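Local structure of replication protein B (Plasmid RSF1010, 3H20) at residues L119-E130 / L182-I190. The protein initiates replication of plasmid RSF1010 as a primase, a nucleotidyltransferase that lays down primers on single-stranded DNA. Residues are numbered along the deposited sequence; the frame is centred on the assembly and turned at random.
Sequences LRGQIARTLASE and LVQQAGQQI. With SO4 (sulfate ion), chain D.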
loop_
_atom_site.group_PDB
_atom_site.type_symbol
_atom_site.label_atom_id
_atom_site.label_comp_id
_atom_site.label_asym_id
_atom_site.label_seq_id
_atom_site.Cartn_x
_atom_site.Cartn_y
_atom_site.Cartn_z
ATOM N N LEU A 119 8.063 -7.742 7.571
ATOM C CA LEU A 119 8.245 -7.301 8.961
ATOM C C LEU A 119 8.773 -5.866 9.033
ATOM O O LEU A 119 8.328 -5.078 9.865
ATOM C CB LEU A 119 9.145 -8.266 9.749
ATOM C CG LEU A 119 8.583 -9.672 10.023
ATOM C CD1 LEU A 119 9.688 -10.666 10.368
ATOM C CD2 LEU A 119 7.499 -9.675 11.114
ATOM N N ARG A 120 9.709 -5.520 8.154
ATOM C CA ARG A 120 10.292 -4.173 8.172
ATOM C C ARG A 120 9.273 -3.068 7.876
ATOM O O ARG A 120 9.303 -2.009 8.501
ATOM C CB ARG A 120 11.473 -4.084 7.212
ATOM C CG ARG A 120 12.743 -4.752 7.763
ATOM C CD ARG A 120 13.962 -4.475 6.906
ATOM N NE ARG A 120 13.964 -5.315 5.715
ATOM C CZ ARG A 120 13.686 -4.876 4.497
ATOM N NH1 ARG A 120 13.708 -5.713 3.476
ATOM N NH2 ARG A 120 13.395 -3.600 4.302
ATOM N N GLY A 121 8.378 -3.322 6.923
ATOM C CA GLY A 121 7.352 -2.354 6.556
ATOM C C GLY A 121 6.368 -2.144 7.690
ATOM O O GLY A 121 5.958 -1.017 7.964
ATOM N N GLN A 122 5.999 -3.237 8.355
ATOM C CA GLN A 122 5.122 -3.179 9.521
ATOM C C GLN A 122 5.772 -2.387 10.645
ATOM O O GLN A 122 5.114 -1.556 11.276
ATOM C CB GLN A 122 4.747 -4.590 9.989
ATOM C CG GLN A 122 3.757 -4.648 11.156
ATOM C CD GLN A 122 2.306 -4.386 10.750
ATOM O OE1 GLN A 122 1.933 -4.522 9.580
ATOM N NE2 GLN A 122 1.482 -4.023 11.723
ATOM N N ILE A 123 7.061 -2.639 10.891
ATOM C CA ILE A 123 7.786 -1.927 11.947
ATOM C C ILE A 123 7.947 -0.446 11.596
ATOM O O ILE A 123 7.783 0.411 12.457
ATOM C CB ILE A 123 9.158 -2.602 12.289
ATOM C CG1 ILE A 123 8.916 -3.998 12.886
ATOM C CG2 ILE A 123 9.950 -1.760 13.286
ATOM C CD1 ILE A 123 10.154 -4.897 12.895
ATOM N N ALA A 124 8.241 -0.152 10.325
ATOM C CA ALA A 124 8.329 1.238 9.864
ATOM C C ALA A 124 7.053 2.038 10.164
ATOM O O ALA A 124 7.125 3.170 10.654
ATOM C CB ALA A 124 8.675 1.289 8.377
ATOM N N ARG A 125 5.894 1.446 9.873
ATOM C CA ARG A 125 4.610 2.069 10.183
ATOM C C ARG A 125 4.390 2.203 11.696
ATOM O O ARG A 125 3.863 3.214 12.169
ATOM C CB ARG A 125 3.458 1.279 9.542
ATOM C CG ARG A 125 3.450 1.332 8.014
ATOM C CD ARG A 125 2.176 0.746 7.428
ATOM N NE ARG A 125 2.010 -0.678 7.721
ATOM C CZ ARG A 125 2.556 -1.667 7.016
ATOM N NH1 ARG A 125 3.322 -1.406 5.959
ATOM N NH2 ARG A 125 2.329 -2.927 7.369
ATOM N N THR A 126 4.803 1.178 12.444
ATOM C CA THR A 126 4.658 1.159 13.904
ATOM C C THR A 126 5.491 2.269 14.554
ATOM O O THR A 126 4.987 3.012 15.406
ATOM C CB THR A 126 4.994 -0.257 14.485
ATOM O OG1 THR A 126 3.975 -1.179 14.084
ATOM C CG2 THR A 126 5.077 -0.247 16.005
ATOM N N LEU A 127 6.743 2.403 14.122
ATOM C CA LEU A 127 7.639 3.420 14.664
ATOM C C LEU A 127 7.202 4.828 14.266
ATOM O O LEU A 127 7.300 5.756 15.077
ATOM C CB LEU A 127 9.093 3.159 14.237
ATOM C CG LEU A 127 9.803 1.927 14.821
ATOM C CD1 LEU A 127 11.177 1.721 14.173
ATOM C CD2 LEU A 127 9.948 2.025 16.354
ATOM N N ALA A 128 6.699 4.983 13.035
ATOM C CA ALA A 128 6.186 6.278 12.593
ATOM C C ALA A 128 4.986 6.690 13.448
ATOM O O ALA A 128 4.841 7.860 13.816
ATOM C CB ALA A 128 5.818 6.235 11.116
ATOM N N SER A 129 4.136 5.716 13.771
ATOM C CA SER A 129 3.009 5.936 14.666
ATOM C C SER A 129 3.451 6.223 16.108
ATOM O O SER A 129 2.936 7.161 16.734
ATOM C CB SER A 129 2.046 4.744 14.626
ATOM O OG SER A 129 0.927 4.995 15.443
ATOM N N GLU A 130 4.391 5.426 16.625
ATOM C CA GLU A 130 4.900 5.582 17.996
ATOM C C GLU A 130 5.410 6.993 18.274
ATOM O O GLU A 130 5.153 7.544 19.341
ATOM C CB GLU A 130 6.013 4.559 18.308
ATOM C CG GLU A 130 5.507 3.182 18.758
ATOM C CD GLU A 130 6.628 2.166 19.055
ATOM O OE1 GLU A 130 7.812 2.558 19.138
ATOM O OE2 GLU A 130 6.307 0.957 19.204
ATOM N N LEU A 182 10.317 -5.776 18.876
ATOM C CA LEU A 182 9.585 -5.188 17.758
ATOM C C LEU A 182 9.305 -6.216 16.638
ATOM O O LEU A 182 8.242 -6.171 16.002
ATOM C CB LEU A 182 10.349 -3.992 17.189
ATOM C CG LEU A 182 10.373 -2.726 18.051
ATOM C CD1 LEU A 182 11.569 -1.871 17.625
ATOM C CD2 LEU A 182 9.065 -1.950 17.961
ATOM N N VAL A 183 10.260 -7.115 16.402
ATOM C CA VAL A 183 10.087 -8.243 15.468
ATOM C C VAL A 183 8.970 -9.184 15.971
ATOM O O VAL A 183 8.113 -9.624 15.189
ATOM C CB VAL A 183 11.414 -9.029 15.253
ATOM C CG1 VAL A 183 11.184 -10.306 14.419
ATOM C CG2 VAL A 183 12.466 -8.146 14.554
ATOM N N GLN A 184 8.973 -9.469 17.270
ATOM C CA GLN A 184 7.912 -10.281 17.879
ATOM C C GLN A 184 6.544 -9.610 17.725
ATOM O O GLN A 184 5.567 -10.276 17.369
ATOM C CB GLN A 184 8.168 -10.503 19.365
ATOM C CG GLN A 184 9.273 -11.453 19.707
ATOM C CD GLN A 184 9.564 -11.472 21.204
ATOM O OE1 GLN A 184 10.544 -10.882 21.653
ATOM N NE2 GLN A 184 8.714 -12.149 21.981
ATOM N N GLN A 185 6.488 -8.305 18.018
ATOM C CA GLN A 185 5.238 -7.514 17.962
ATOM C C GLN A 185 4.644 -7.505 16.553
ATOM O O GLN A 185 3.435 -7.700 16.375
ATOM C CB GLN A 185 5.496 -6.072 18.435
ATOM C CG GLN A 185 4.286 -5.139 18.362
ATOM C CD GLN A 185 4.608 -3.728 18.829
ATOM O OE1 GLN A 185 5.550 -3.103 18.350
ATOM N NE2 GLN A 185 3.823 -3.224 19.773
ATOM N N ALA A 186 5.498 -7.267 15.560
ATOM C CA ALA A 186 5.091 -7.279 14.158
ATOM C C ALA A 186 4.486 -8.626 13.773
ATOM O O ALA A 186 3.464 -8.677 13.082
ATOM C CB ALA A 186 6.277 -6.937 13.250
ATOM N N GLY A 187 5.117 -9.707 14.229
ATOM C CA GLY A 187 4.644 -11.059 13.937
ATOM C C GLY A 187 3.278 -11.317 14.559
ATOM O O GLY A 187 2.405 -11.906 13.918
ATOM N N GLN A 188 3.099 -10.851 15.798
ATOM C CA GLN A 188 1.820 -10.927 16.520
ATOM C C GLN A 188 0.700 -10.146 15.827
ATOM O O GLN A 188 -0.438 -10.620 15.727
ATOM C CB GLN A 188 1.996 -10.436 17.964
ATOM C CG GLN A 188 2.782 -11.397 18.844
ATOM C CD GLN A 188 2.018 -12.675 19.126
ATOM O OE1 GLN A 188 2.220 -13.697 18.468
ATOM N NE2 GLN A 188 1.123 -12.621 20.097
ATOM N N GLN A 189 1.024 -8.948 15.350
ATOM C CA GLN A 189 0.063 -8.115 14.617
ATOM C C GLN A 189 -0.359 -8.739 13.285
ATOM O O GLN A 189 -1.532 -8.669 12.904
ATOM C CB GLN A 189 0.641 -6.715 14.388
ATOM C CG GLN A 189 0.750 -5.898 15.673
ATOM C CD GLN A 189 1.552 -4.624 15.498
ATOM O OE1 GLN A 189 2.353 -4.507 14.575
ATOM N NE2 GLN A 189 1.345 -3.664 16.397
ATOM N N ILE A 190 0.600 -9.332 12.576
ATOM C CA ILE A 190 0.312 -10.042 11.322
ATOM C C ILE A 190 -0.537 -11.296 11.593
ATOM O O ILE A 190 -1.517 -11.557 10.887
ATOM C CB ILE A 190 1.617 -10.359 10.529
ATOM C CG1 ILE A 190 2.265 -9.051 10.046
ATOM C CG2 ILE A 190 1.333 -11.293 9.358
ATOM C CD1 ILE A 190 3.758 -9.154 9.649
HETATM S S SO4 D . 6.018 -2.226 2.706
HETATM O O1 SO4 D . 5.625 -1.657 1.415
HETATM O O2 SO4 D . 4.867 -2.852 3.365
HETATM O O3 SO4 D . 7.050 -3.238 2.507
HETATM O O4 SO4 D . 6.526 -1.157 3.551
HETATM O O HOH W 1 4.774 -3.730 14.040
#
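Q122 and Q189 meet amide to amide across the contact, their planes turned 72° apart. Q122 NE2 gives an N-H to Q189 OE1 at 3.0 Å, and that oxygen lies in the plane of the Q122 amide; seen from Q189, the donor stands above the carbonyl plane. The far end of the Q122 amide is held within its own helix: R125 NH2 donates to Q122 OE1 over 2.8 Å, again from above the carbonyl plane, so both ends of the amide are engaged. One face of the R125 guanidinium lies over G121 O and Q122 CA, both displaced toward its margin, while O2 of a sulfate, probably from the crystallisation liquor, sits at its edge, weakly bonded by NH1. A water also donates to Q189 OE1, which thus accepts two bonds, and bridges it to T126 OG1, 2.7 Å from the water oxygen. Q122 CG lies anti to the backbone N (chi1 -176°), which puts it 4.0 Å from A186 CB; the bend at chi2 turns the amide beyond it.

Beside these polar groups the contact is aliphatic. L119 is a knob in the hole formed by V183, A186, G187 and I190, with CD2 3.7 Å from A186 CB. I123 lays CG1 on the same methyl, 4.0 Å away, and sends CD1 over the L182 backbone toward V183 CG2. Farther along, L127 CD2 touches L182 CD2; E130 OE2 comes close to that methyl too, but its charge is paired with R92.

The axes pass 9.4 Å apart at 101°, nearly perpendicular, with the small A186 between L119 and I123. R120, A124 and L127 also reach strand 73-79. The arrangement is thus a crossed-helix packing with a knob-into-hole contact, joining the long helix 179-206 to the alpha/beta body of the primase domain.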